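Local coordinates for protein fusion DH (Streptomyces sp. MJ635-86F5, PDB 6K97) that probably dehydrates polyketide intermediates in cremimycin biosynthesis, as an engineered fusion that joins the two halves of a split dehydratase domain with a double hot dog fold, at residues T51-L56 and Q108-L113; H65-T70 and R209-G214; W197-L202 and R218-A223; D233-A238 and G288-R293; F277-V282 and G320-R325. All coordinates share one frame; numbering follows the deposited sequence.

Contact 1. Residues T51-L56 and Q108-L113; sequences TGRLAL and QSSSLL
Thr51 OG1 is gripped twice, by Leu27 O of the second subunit and by Thr39 OG1 of its own chain. With chi1 at 74° the hydroxyl sits between the backbone N and the carbonyl carbon, and CG2 lies anti to that carbon. Two residues on, Arg53 has CG anti to its backbone N (chi1 -176°) and a chain extended as far as NE, so the guanidinium reaches along the strand pair to Ser110. Ser110 CB lies over one face of the guanidinium, offset toward its rim, 3.3 Å from Arg53 NH2. The charge has carboxylate partners beyond the pair: NE forms a salt bridge with Glu135 and NH1 one with Glu58. Glu135 also takes a weak hydrogen bond from the Ser110 hydroxyl, so it ties the two side chains together.

The pairing belongs to the first part of the fusion, within its dehydratase hot dog region, and joins strands 48-55 and 110-117 antiparallel, with segment axes 4.6 Å apart. Gly52 N to Leu113 O and Leu113 N to Gly52 O are both 2.8 Å. Leu54 N meets Ser111 O at 2.8 Å and is the straightest of the four bonds, at 170°, whereas Ser111 N approaches Leu54 O from above the carbonyl plane. On the face of the sheet away from Arg53 and Ser110, Leu54 and Leu113 lie side by side, pointing the same way, with Leu54 CD2 and Leu113 CD2 4.0 Å apart. Leu113 CB also rests 3.4 Å from Gly52 O.

Contact 2. Residues H65-T70 and R209-G214; sequences HTIAGT and RGFQYG
Gln212 sets CG anti to its carbonyl carbon (chi1 -64°) and bends at chi2 (145°), which carries OE1 across to the type I' turn Ile67-Thr70 that follows strand 65-67. This short antiparallel pairing, with the weakly bonded strand 211-213, joins the two fused parts of the double hot dog. Gly69 N meets Gln212 OE1 in its carbonyl plane, on a lone pair, at 2.8 Å. An alanine in place of Gln212 would probably leave the turn less firmly held, because that bond would be lost. In the backbone, Ala68 N bonds to Gly210 O at 2.7 Å, and Gln212 N to Thr66 O at 2.9 Å with a bent angle of 134°. Gly210 closes the preceding helix in a Schellman motif. Ile67 and Phe211 lie side by side, CD1 to CD1 4.0 Å.

His65 opens the sequence HxxxGxxxxP, which ends at Pro74, and its side chain packs on Asp256; this is consistent with the histidine-aspartate pair of dehydratase active sites. Its ND1 bonds to Ile72 O. His65 CD2 comes to the edge of the Tyr213 ring, 3.7 Å from CE1, and one water spans the pair, 3.0 Å from Tyr213 OH and weakly held at 3.3 Å from His65 NE2.

Contact 3. Residues W197-L202 and R218-A223; sequences WDTAGL and RGLRAA. With SO4 (sulfate ion), chain C.
Three side chains of 197-202 descend on strand 220-223, each in its own orientation. Trp197 lays one face of its indole over Ala223, whose CB is offset toward the rim of the ring and 3.9 Å from CE3. Two bonds hold this placement: Trp197 N to Ala223 O, 2.8 Å and nearly along the C=O axis, and Trp197 NE1 to Ser225 OG. Thr199 presents its methyl to the strand, with CG2 3.8 Å from Ala222 CA and 3.9 Å from Leu220 CG. Its OG1 stands near the carbonyls of both Leu220 and Arg221, in weak contacts between which the one proton is not assigned. Leu202 and Leu220 cross at about a right angle, CD2 to CD2 3.6 Å.

All of this lies in the second part of the fusion, in the predicted C-terminal hot dog region, where the start of helix 199-208 packs against a strand that also meets helix 252-266 through Leu220. Asp198 is the N-cap of helix 199-208, its OD1 accepting from Gly201 N at 3.1 Å, from above the carboxylate plane. Arg221 and Ala222 together face Asp233, a classic beta bulge. Ahead of the strand, Arg218 turns the edge of its guanidinium to a sulfate, probably from the crystallisation liquor: NH1 reaches O2 at 2.9 Å and NH2 reaches O4 at 3.2 Å, both at 172°. The sulfate is also bonded by Glu215 N.

Contact 4. Residues D233-A238 and G288-R293; sequences DVEVGA and GAKSLR
Strand segments 233-235 and 291-293 run antiparallel, their axes 4.9 Å apart at an angle of 168°, with Val234 and Leu292 as a hydrogen-bonded pair: Val234 N to Leu292 O is 3.0 Å and in the Leu292 carbonyl plane, whereas Leu292 N meets Val234 O at 3.1 Å from above the Val234 carbonyl plane. Asp233 and Arg293 form the flanking non-hydrogen-bonded pair and point the same way, side by side. Bent at chi3 (47°), the arginine brings NH1 within 2.7 Å of Asp233 OD1. The carboxylate and guanidinium planes stand 86° apart and OD1 lies over a guanidinium face, so no N-H is aimed at it and the salt bridge rests on charge alone. An alanine in place of Arg293 removes this positive charge beside the Asp233 carboxylate and would probably loosen the packing against Trp224, which both side chains touch.

The pair lies in the second part of the fusion, within the predicted C-terminal hot dog region. Here Val234 and Leu292 occupy the sheet face that packs on helix 252-266, both meeting Leu254. Across the strands Val234 CG2, in the crowded position between N and C, reaches Leu292 CB at 3.6 Å. On the face shared with Asp233, Glu235 CG lies 3.6 Å from Ser291 CB. Glu235 and Lys290 run side by side to a long salt bridge, OE2 to NZ 3.8 Å.

Contact 5. Residues F277-V282 and G320-R325; sequences FALRRV and GSVALR
Strands 273-284 and 315-327 pair antiparallel in the second part of the fusion, inside the predicted C-terminal hot dog region, and strand 273-284 also borders strand 93-99 of the first part, at the seam between the two hot dog units. The pairing is interrupted by two classic bulges. At one, Phe277 and Ala278 both face Ala323: Phe277 N bonds to Ala323 O at 3.0 Å and Ala323 N to Ala278 O at 2.8 Å, the latter nearly straight at 176°. At the other, Gly320 and Ser321 both face Arg280. Arg280 N to Ser321 O and Ser321 N to Arg280 O are each 2.9 Å, and Gly320 N adds a bond to Arg281 O from well above its carbonyl plane.

Gly320 CA lies over one face of the Arg281 guanidinium, 3.7 Å from CZ; a side chain on this residue would run into both that group and the Arg280 carbonyl. At the other end Phe277, with chi1 77° in the crowded position, crosses Arg325 at about a right angle. The arginine's methylenes meet the Phe277 ring, Arg325 CD lying 3.5 Å from Phe277 CG, while Ala323 CB approaches CE1 at 3.8 Å. Leu279 and Val322 lie side by side on the opposite sheet face from Ala278 and Ala323. Arg325 CZ stands 5.5 Å from the centroid of the Phe277 ring, 15° off the ring normal, so cation-pi attraction is weak at most, and the carbon contacts probably account for most of what the arginine contributes here.

How the contacts relate
Contacts 3 and 4 have the closest centres, 13 Å apart, and their strands 220-226 and 229-235 are neighbours: Arg221 N lies 3.0 Å from Asp233 O and Gly219 O 3.0 Å from Glu235 N, both probable hydrogen bonds. Contact 2 is joined to contact 3 by Tyr213 O and Arg218 NH1, 2.9 Å apart, so the residue that holds the sulfate also touches the pairing that carries His65, probably the histidine of the dehydratase active site. Contacts 4 and 5 each come within about 7 Å of contact 2 at their nearest atoms without touching it. Contact 1, in the first fused part, does likewise; its centre lies 26 Å from contacts 4 and 5 and 32 Å from contact 3.

Contact 1. Residues T51-L56 and Q108-L113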
# COMPACT_ATOMS: atom_id res chain seq x y z
N THR A 51 -1.70 5.80 -2.71
CA THR A 51 -1.36 6.70 -1.60
C THR A 51 -0.83 8.03 -2.09
O THR A 51 -0.28 8.12 -3.20
CB THR A 51 -0.29 6.11 -0.64
OG1 THR A 51 1.02 6.15 -1.25
CG2 THR A 51 -0.62 4.67 -0.28
N GLY A 52 -0.99 9.05 -1.26
CA GLY A 52 -0.42 10.36 -1.55
C GLY A 52 -0.42 11.23 -0.33
O GLY A 52 -1.09 10.94 0.67
N ARG A 53 0.34 12.31 -0.41
CA ARG A 53 0.42 13.30 0.65
C ARG A 53 -0.47 14.45 0.24
O ARG A 53 -0.41 14.91 -0.90
CB ARG A 53 1.86 13.80 0.81
CG ARG A 53 2.04 14.78 1.97
CD ARG A 53 3.51 15.16 2.17
NE ARG A 53 3.66 16.02 3.35
CZ ARG A 53 3.62 17.35 3.34
NH1 ARG A 53 3.45 18.03 2.20
NH2 ARG A 53 3.76 18.03 4.47
N LEU A 54 -1.30 14.93 1.16
CA LEU A 54 -2.16 16.06 0.89
C LEU A 54 -1.95 17.25 1.83
O LEU A 54 -2.32 17.23 3.01
CB LEU A 54 -3.58 15.59 0.94
CG LEU A 54 -4.60 16.55 0.35
CD1 LEU A 54 -4.15 17.16 -0.96
CD2 LEU A 54 -5.86 15.75 0.17
N ALA A 55 -1.34 18.30 1.28
CA ALA A 55 -1.01 19.51 2.03
C ALA A 55 -1.47 20.76 1.29
O ALA A 55 -1.20 20.95 0.14
CB ALA A 55 0.49 19.59 2.28
N LEU A 56 -2.15 21.64 1.98
CA LEU A 56 -2.66 22.83 1.34
C LEU A 56 -1.54 23.64 0.71
O LEU A 56 -1.74 24.24 -0.33
CB LEU A 56 -3.45 23.64 2.35
CG LEU A 56 -4.39 24.69 1.80
CD1 LEU A 56 -5.34 24.14 0.79
CD2 LEU A 56 -5.14 25.36 2.94
N GLN A 108 -1.20 24.84 8.03
CA GLN A 108 -0.29 24.34 9.06
C GLN A 108 -0.28 22.81 9.12
O GLN A 108 0.35 22.25 10.00
CB GLN A 108 -0.69 24.94 10.42
CG GLN A 108 -0.28 26.42 10.62
CD GLN A 108 1.24 26.63 10.62
OE1 GLN A 108 1.91 26.45 11.63
NE2 GLN A 108 1.79 27.01 9.47
N SER A 109 -0.97 22.13 8.20
CA SER A 109 -1.19 20.69 8.37
C SER A 109 -1.09 19.97 7.05
O SER A 109 -1.07 20.57 5.98
CB SER A 109 -2.54 20.42 9.00
OG SER A 109 -3.58 20.51 8.02
N SER A 110 -1.02 18.65 7.15
CA SER A 110 -0.86 17.82 5.98
C SER A 110 -1.21 16.38 6.32
O SER A 110 -0.97 15.92 7.45
CB SER A 110 0.57 17.85 5.46
OG SER A 110 1.34 17.07 6.33
N SER A 111 -1.79 15.70 5.33
CA SER A 111 -2.50 14.47 5.58
C SER A 111 -1.91 13.36 4.71
O SER A 111 -1.60 13.56 3.55
CB SER A 111 -3.97 14.66 5.23
OG SER A 111 -4.75 15.22 6.26
N LEU A 112 -1.80 12.17 5.27
CA LEU A 112 -1.63 10.99 4.44
C LEU A 112 -2.99 10.63 3.85
O LEU A 112 -3.93 10.47 4.57
CB LEU A 112 -1.06 9.83 5.22
CG LEU A 112 0.21 10.08 6.02
CD1 LEU A 112 0.77 8.73 6.42
CD2 LEU A 112 1.25 10.89 5.25
N LEU A 113 -3.06 10.47 2.55
CA LEU A 113 -4.28 10.15 1.82
C LEU A 113 -4.17 8.77 1.15
O LEU A 113 -3.17 8.44 0.47
CB LEU A 113 -4.47 11.20 0.73
CG LEU A 113 -5.73 11.03 -0.07
CD1 LEU A 113 -6.98 11.19 0.79
CD2 LEU A 113 -5.73 12.02 -1.25

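Contact 2. Residues H65-T70 and R209-G214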
# COMPACT_ATOMS: atom_id res chain seq x y z
N HIS A 65 -11.82 26.36 -2.16
CA HIS A 65 -13.03 25.61 -1.81
C HIS A 65 -13.28 25.66 -0.31
O HIS A 65 -12.95 24.73 0.43
CB HIS A 65 -13.01 24.17 -2.32
CG HIS A 65 -14.29 23.45 -2.10
ND1 HIS A 65 -14.50 22.62 -1.02
CD2 HIS A 65 -15.47 23.49 -2.77
CE1 HIS A 65 -15.74 22.16 -1.06
NE2 HIS A 65 -16.35 22.68 -2.11
N THR A 66 -13.90 26.76 0.12
CA THR A 66 -14.15 27.05 1.52
C THR A 66 -15.65 27.18 1.72
O THR A 66 -16.34 27.84 0.94
CB THR A 66 -13.34 28.30 1.93
OG1 THR A 66 -11.93 28.00 1.73
CG2 THR A 66 -13.52 28.66 3.41
N ILE A 67 -16.16 26.46 2.72
CA ILE A 67 -17.58 26.38 3.06
C ILE A 67 -17.77 26.86 4.52
O ILE A 67 -17.22 26.27 5.46
CB ILE A 67 -18.05 24.93 2.95
CG1 ILE A 67 -17.75 24.34 1.59
CG2 ILE A 67 -19.54 24.83 3.19
CD1 ILE A 67 -18.47 24.97 0.42
N ALA A 68 -18.47 27.97 4.69
CA ALA A 68 -18.69 28.57 6.03
C ALA A 68 -17.42 28.72 6.86
O ALA A 68 -17.41 28.37 7.99
CB ALA A 68 -19.69 27.74 6.81
N GLY A 69 -16.36 29.24 6.27
CA GLY A 69 -15.08 29.45 6.96
C GLY A 69 -14.14 28.26 7.01
O GLY A 69 -12.98 28.43 7.36
N THR A 70 -14.62 27.04 6.69
CA THR A 70 -13.76 25.87 6.76
C THR A 70 -13.39 25.34 5.37
O THR A 70 -14.26 25.02 4.58
CB THR A 70 -14.45 24.75 7.53
OG1 THR A 70 -14.82 25.25 8.79
CG2 THR A 70 -13.50 23.55 7.73
N ARG A 209 -24.52 32.69 1.59
CA ARG A 209 -24.98 31.51 2.33
C ARG A 209 -23.85 30.68 2.92
O ARG A 209 -24.14 29.68 3.56
CB ARG A 209 -25.76 30.58 1.38
CG ARG A 209 -26.88 31.21 0.56
CD ARG A 209 -28.16 31.34 1.35
NE ARG A 209 -28.81 30.05 1.56
CZ ARG A 209 -29.95 29.64 0.99
NH1 ARG A 209 -30.43 28.44 1.33
NH2 ARG A 209 -30.61 30.39 0.12
N GLY A 210 -22.59 31.01 2.62
CA GLY A 210 -21.46 30.24 3.08
C GLY A 210 -20.65 29.44 2.04
O GLY A 210 -19.68 28.76 2.39
N PHE A 211 -21.06 29.49 0.79
CA PHE A 211 -20.29 28.88 -0.27
C PHE A 211 -19.23 29.88 -0.73
O PHE A 211 -19.44 30.66 -1.66
CB PHE A 211 -21.19 28.48 -1.44
CG PHE A 211 -22.25 27.47 -1.09
CD1 PHE A 211 -21.98 26.11 -1.14
CD2 PHE A 211 -23.50 27.87 -0.70
CE1 PHE A 211 -22.96 25.17 -0.80
CE2 PHE A 211 -24.47 26.95 -0.35
CZ PHE A 211 -24.20 25.59 -0.40
N GLN A 212 -18.08 29.88 -0.07
CA GLN A 212 -17.09 30.90 -0.31
C GLN A 212 -16.08 30.45 -1.34
O GLN A 212 -14.93 30.17 -1.03
CB GLN A 212 -16.42 31.26 1.00
CG GLN A 212 -17.42 31.87 1.97
CD GLN A 212 -17.21 31.54 3.44
OE1 GLN A 212 -16.50 30.61 3.82
NE2 GLN A 212 -17.89 32.29 4.28
N TYR A 213 -16.51 30.39 -2.59
CA TYR A 213 -15.68 29.88 -3.66
C TYR A 213 -14.67 30.94 -4.11
O TYR A 213 -15.06 31.99 -4.60
CB TYR A 213 -16.56 29.47 -4.84
CG TYR A 213 -17.53 28.32 -4.53
CD1 TYR A 213 -17.05 27.08 -4.08
CD2 TYR A 213 -18.90 28.43 -4.80
CE1 TYR A 213 -17.93 26.02 -3.84
CE2 TYR A 213 -19.75 27.39 -4.61
CZ TYR A 213 -19.26 26.18 -4.10
OH TYR A 213 -20.11 25.16 -3.87
N GLY A 214 -13.37 30.64 -3.97
CA GLY A 214 -12.34 31.46 -4.57
C GLY A 214 -12.26 31.22 -6.08
O GLY A 214 -13.05 30.49 -6.67
O HOH W 1 -19.37 22.31 -3.48

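Contact 3. Residues W197-L202 and R218-A223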
# COMPACT_ATOMS: atom_id res chain seq x y z
N TRP A 197 -28.76 33.36 -17.33
CA TRP A 197 -28.53 33.65 -15.91
C TRP A 197 -27.38 34.63 -15.72
O TRP A 197 -26.46 34.69 -16.53
CB TRP A 197 -28.15 32.38 -15.14
CG TRP A 197 -29.20 31.33 -14.97
CD1 TRP A 197 -30.36 31.17 -15.69
CD2 TRP A 197 -29.14 30.21 -14.08
NE1 TRP A 197 -31.04 30.04 -15.27
CE2 TRP A 197 -30.32 29.45 -14.27
CE3 TRP A 197 -28.23 29.81 -13.10
CZ2 TRP A 197 -30.60 28.31 -13.52
CZ3 TRP A 197 -28.53 28.67 -12.34
CH2 TRP A 197 -29.68 27.93 -12.57
N ASP A 198 -27.39 35.37 -14.62
CA ASP A 198 -26.25 36.19 -14.23
C ASP A 198 -25.45 35.33 -13.24
O ASP A 198 -25.81 35.19 -12.06
CB ASP A 198 -26.73 37.49 -13.62
CG ASP A 198 -25.65 38.47 -13.45
OD1 ASP A 198 -24.54 38.07 -13.15
OD2 ASP A 198 -25.90 39.69 -13.58
N THR A 199 -24.39 34.72 -13.73
CA THR A 199 -23.61 33.79 -12.95
C THR A 199 -22.78 34.46 -11.88
O THR A 199 -22.54 33.87 -10.80
CB THR A 199 -22.72 32.88 -13.86
OG1 THR A 199 -21.77 33.65 -14.64
CG2 THR A 199 -23.60 32.10 -14.80
N ALA A 200 -22.32 35.68 -12.11
CA ALA A 200 -21.61 36.38 -11.04
C ALA A 200 -22.60 36.67 -9.91
O ALA A 200 -22.26 36.56 -8.73
CB ALA A 200 -20.99 37.67 -11.54
N GLY A 201 -23.82 37.04 -10.29
CA GLY A 201 -24.90 37.18 -9.32
C GLY A 201 -25.22 35.91 -8.54
O GLY A 201 -25.44 35.94 -7.30
N LEU A 202 -25.21 34.77 -9.24
CA LEU A 202 -25.37 33.49 -8.53
C LEU A 202 -24.24 33.28 -7.48
O LEU A 202 -24.50 32.91 -6.30
CB LEU A 202 -25.37 32.34 -9.52
CG LEU A 202 -25.46 30.96 -8.88
CD1 LEU A 202 -26.80 30.78 -8.18
CD2 LEU A 202 -25.26 29.92 -9.93
N ARG A 218 -14.72 29.20 -9.16
CA ARG A 218 -15.81 29.99 -9.76
C ARG A 218 -15.76 29.71 -11.26
O ARG A 218 -15.51 30.60 -12.05
CB ARG A 218 -15.65 31.47 -9.48
CG ARG A 218 -15.92 31.85 -8.05
CD ARG A 218 -16.37 33.29 -7.94
NE ARG A 218 -15.28 34.18 -8.32
CZ ARG A 218 -14.30 34.59 -7.50
NH1 ARG A 218 -14.20 34.18 -6.24
NH2 ARG A 218 -13.35 35.38 -7.97
N GLY A 219 -16.02 28.47 -11.63
CA GLY A 219 -15.88 28.01 -13.00
C GLY A 219 -17.13 28.03 -13.85
O GLY A 219 -17.06 27.84 -15.03
N LEU A 220 -18.28 28.34 -13.25
CA LEU A 220 -19.51 28.51 -14.03
C LEU A 220 -19.46 29.82 -14.82
O LEU A 220 -19.72 30.84 -14.27
CB LEU A 220 -20.73 28.46 -13.10
CG LEU A 220 -22.11 28.63 -13.74
CD1 LEU A 220 -22.44 27.49 -14.68
CD2 LEU A 220 -23.23 28.74 -12.69
N ARG A 221 -19.17 29.78 -16.11
CA ARG A 221 -19.09 31.00 -16.94
C ARG A 221 -20.46 31.51 -17.47
O ARG A 221 -20.60 32.70 -17.71
CB ARG A 221 -18.16 30.80 -18.18
CG ARG A 221 -16.66 30.52 -18.06
CD ARG A 221 -15.82 30.82 -16.80
NE ARG A 221 -16.21 31.96 -16.00
CZ ARG A 221 -15.68 32.23 -14.80
NH1 ARG A 221 -14.72 31.46 -14.29
NH2 ARG A 221 -16.11 33.29 -14.12
N ALA A 222 -21.43 30.62 -17.69
CA ALA A 222 -22.72 30.95 -18.35
C ALA A 222 -23.77 29.87 -18.09
O ALA A 222 -23.43 28.73 -17.89
CB ALA A 222 -22.53 31.13 -19.85
N ALA A 223 -25.05 30.22 -18.06
CA ALA A 223 -26.09 29.25 -17.76
C ALA A 223 -27.47 29.70 -18.20
O ALA A 223 -27.81 30.85 -18.08
CB ALA A 223 -26.09 28.95 -16.29
S SO4 C . -10.81 35.33 -4.87
O1 SO4 C . -10.11 34.01 -5.02
O2 SO4 C . -12.19 35.12 -4.37
O3 SO4 C . -10.09 36.14 -3.85
O4 SO4 C . -10.87 36.09 -6.15

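Contact 4. Residues D233-A238 and G288-R293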
# COMPACT_ATOMS: atom_id res chain seq x y z
N ASP A 233 -22.15 26.33 -19.24
CA ASP A 233 -20.78 26.30 -19.70
C ASP A 233 -19.89 26.47 -18.48
O ASP A 233 -20.02 27.45 -17.74
CB ASP A 233 -20.51 27.40 -20.72
CG ASP A 233 -21.12 27.12 -22.07
OD1 ASP A 233 -21.90 26.15 -22.21
OD2 ASP A 233 -20.79 27.84 -23.02
N VAL A 234 -18.99 25.51 -18.26
CA VAL A 234 -18.04 25.57 -17.17
C VAL A 234 -16.62 25.45 -17.73
O VAL A 234 -16.40 24.87 -18.79
CB VAL A 234 -18.30 24.50 -16.08
CG1 VAL A 234 -19.72 24.60 -15.60
CG2 VAL A 234 -18.09 23.09 -16.60
N GLU A 235 -15.69 26.03 -17.01
CA GLU A 235 -14.28 26.06 -17.36
C GLU A 235 -13.51 26.08 -16.03
O GLU A 235 -14.12 26.23 -15.00
CB GLU A 235 -13.95 27.25 -18.23
CG GLU A 235 -12.88 26.88 -19.27
CD GLU A 235 -12.68 27.93 -20.35
OE1 GLU A 235 -13.25 29.06 -20.20
OE2 GLU A 235 -11.95 27.62 -21.32
N VAL A 236 -12.21 25.82 -16.04
CA VAL A 236 -11.45 25.87 -14.79
C VAL A 236 -11.10 27.33 -14.51
O VAL A 236 -10.42 27.98 -15.33
CB VAL A 236 -10.15 25.02 -14.87
CG1 VAL A 236 -9.42 25.05 -13.53
CG2 VAL A 236 -10.48 23.60 -15.25
N GLY A 237 -11.55 27.84 -13.37
CA GLY A 237 -11.27 29.22 -12.96
C GLY A 237 -9.80 29.42 -12.62
O GLY A 237 -9.14 28.49 -12.15
N ALA A 238 -9.27 30.60 -12.90
CA ALA A 238 -7.86 30.94 -12.59
C ALA A 238 -6.87 29.85 -13.00
O ALA A 238 -6.21 29.24 -12.14
CB ALA A 238 -7.72 31.26 -11.11
N GLY A 288 -9.26 14.44 -19.02
CA GLY A 288 -8.58 15.66 -19.44
C GLY A 288 -9.39 16.79 -20.04
O GLY A 288 -8.80 17.74 -20.49
N ALA A 289 -10.71 16.77 -20.01
CA ALA A 289 -11.44 17.89 -20.59
C ALA A 289 -11.10 19.22 -19.90
O ALA A 289 -10.95 19.25 -18.69
CB ALA A 289 -12.93 17.67 -20.53
N LYS A 290 -10.95 20.29 -20.70
CA LYS A 290 -10.62 21.60 -20.14
C LYS A 290 -11.86 22.44 -19.90
O LYS A 290 -11.87 23.32 -19.04
CB LYS A 290 -9.59 22.32 -21.00
CG LYS A 290 -10.12 23.11 -22.16
CD LYS A 290 -9.02 24.01 -22.69
CE LYS A 290 -9.57 25.16 -23.52
NZ LYS A 290 -8.86 26.41 -23.13
N SER A 291 -12.92 22.13 -20.64
CA SER A 291 -14.20 22.77 -20.41
C SER A 291 -15.37 21.86 -20.80
O SER A 291 -15.17 20.85 -21.46
CB SER A 291 -14.27 24.10 -21.15
OG SER A 291 -14.35 23.91 -22.52
N LEU A 292 -16.57 22.26 -20.40
CA LEU A 292 -17.74 21.42 -20.54
C LEU A 292 -19.03 22.19 -20.80
O LEU A 292 -19.22 23.27 -20.27
CB LEU A 292 -17.92 20.64 -19.26
CG LEU A 292 -16.84 19.64 -18.82
CD1 LEU A 292 -17.34 18.98 -17.56
CD2 LEU A 292 -16.56 18.55 -19.82
N ARG A 293 -19.89 21.64 -21.65
CA ARG A 293 -21.26 22.05 -21.78
C ARG A 293 -22.07 20.97 -21.10
O ARG A 293 -21.98 19.78 -21.45
CB ARG A 293 -21.70 22.19 -23.24
CG ARG A 293 -20.86 23.19 -24.05
CD ARG A 293 -21.63 23.71 -25.27
NE ARG A 293 -23.00 24.12 -24.86
CZ ARG A 293 -23.42 25.36 -24.64
NH1 ARG A 293 -22.63 26.40 -24.83
NH2 ARG A 293 -24.67 25.53 -24.25

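Contact 5. Residues F277-V282 and G320-R325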
# COMPACT_ATOMS: atom_id res chain seq x y z
N PHE A 277 -23.54 14.44 -0.97
CA PHE A 277 -23.16 13.32 -0.09
C PHE A 277 -23.21 11.98 -0.81
O PHE A 277 -22.76 11.04 -0.25
CB PHE A 277 -23.98 13.21 1.19
CG PHE A 277 -25.35 12.64 1.01
CD1 PHE A 277 -26.43 13.45 0.59
CD2 PHE A 277 -25.63 11.32 1.32
CE1 PHE A 277 -27.71 12.94 0.47
CE2 PHE A 277 -26.95 10.81 1.22
CZ PHE A 277 -27.96 11.60 0.76
N ALA A 278 -23.90 11.86 -1.95
CA ALA A 278 -24.02 10.54 -2.60
C ALA A 278 -24.09 10.73 -4.10
O ALA A 278 -24.73 11.65 -4.58
CB ALA A 278 -25.22 9.75 -2.10
N LEU A 279 -23.36 9.90 -4.82
CA LEU A 279 -23.32 9.95 -6.26
C LEU A 279 -23.57 8.54 -6.73
O LEU A 279 -23.17 7.62 -6.07
CB LEU A 279 -21.95 10.44 -6.75
CG LEU A 279 -21.68 11.92 -6.54
CD1 LEU A 279 -20.85 12.15 -5.30
CD2 LEU A 279 -20.97 12.54 -7.73
N ARG A 280 -24.19 8.39 -7.90
CA ARG A 280 -24.48 7.09 -8.53
C ARG A 280 -24.16 7.14 -10.02
O ARG A 280 -24.58 8.08 -10.70
CB ARG A 280 -25.95 6.78 -8.45
CG ARG A 280 -26.49 6.49 -7.07
CD ARG A 280 -28.03 6.41 -7.13
NE ARG A 280 -28.57 6.12 -5.81
CZ ARG A 280 -28.49 4.93 -5.21
NH1 ARG A 280 -29.00 4.77 -4.00
NH2 ARG A 280 -27.92 3.90 -5.82
N ARG A 281 -23.48 6.10 -10.51
CA ARG A 281 -23.26 5.92 -11.95
C ARG A 281 -22.46 7.07 -12.58
O ARG A 281 -22.91 7.76 -13.52
CB ARG A 281 -24.58 5.63 -12.69
CG ARG A 281 -25.04 4.17 -12.51
CD ARG A 281 -26.55 3.89 -12.69
NE ARG A 281 -27.26 4.79 -13.64
CZ ARG A 281 -28.21 5.70 -13.35
NH1 ARG A 281 -28.74 6.40 -14.35
NH2 ARG A 281 -28.65 5.92 -12.10
N VAL A 282 -21.26 7.28 -12.05
CA VAL A 282 -20.32 8.25 -12.62
C VAL A 282 -19.42 7.53 -13.65
O VAL A 282 -18.77 6.56 -13.30
CB VAL A 282 -19.43 8.88 -11.56
CG1 VAL A 282 -18.61 9.96 -12.17
CG2 VAL A 282 -20.27 9.47 -10.46
N GLY A 320 -25.21 9.50 -13.18
CA GLY A 320 -26.56 8.99 -12.97
C GLY A 320 -27.27 9.85 -11.98
O GLY A 320 -28.39 10.23 -12.19
N SER A 321 -26.61 10.21 -10.88
CA SER A 321 -27.33 10.94 -9.84
C SER A 321 -26.36 11.60 -8.88
O SER A 321 -25.35 11.00 -8.54
CB SER A 321 -28.27 9.98 -9.08
OG SER A 321 -29.07 10.71 -8.19
N VAL A 322 -26.68 12.82 -8.45
CA VAL A 322 -25.93 13.47 -7.37
C VAL A 322 -26.93 13.96 -6.36
O VAL A 322 -27.77 14.80 -6.73
CB VAL A 322 -25.18 14.72 -7.79
CG1 VAL A 322 -24.38 15.26 -6.59
CG2 VAL A 322 -24.26 14.42 -8.93
N ALA A 323 -26.83 13.47 -5.11
CA ALA A 323 -27.79 13.80 -4.06
C ALA A 323 -27.16 14.80 -3.08
O ALA A 323 -26.02 14.61 -2.65
CB ALA A 323 -28.19 12.55 -3.30
N LEU A 324 -27.88 15.87 -2.73
CA LEU A 324 -27.37 16.86 -1.75
C LEU A 324 -28.09 16.75 -0.42
O LEU A 324 -29.21 16.29 -0.37
CB LEU A 324 -27.47 18.29 -2.27
CG LEU A 324 -26.42 18.75 -3.31
CD1 LEU A 324 -26.67 18.00 -4.60
CD2 LEU A 324 -26.51 20.25 -3.60
N ARG A 325 -27.45 17.20 0.64
CA ARG A 325 -28.10 17.19 1.97
C ARG A 325 -27.70 18.41 2.80
O ARG A 325 -26.70 19.01 2.52
CB ARG A 325 -27.79 15.91 2.77
CG ARG A 325 -26.32 15.82 3.10
CD ARG A 325 -25.84 14.60 3.87
NE ARG A 325 -26.67 14.33 5.03
CZ ARG A 325 -26.29 13.66 6.11
NH1 ARG A 325 -25.05 13.19 6.25
NH2 ARG A 325 -27.18 13.48 7.09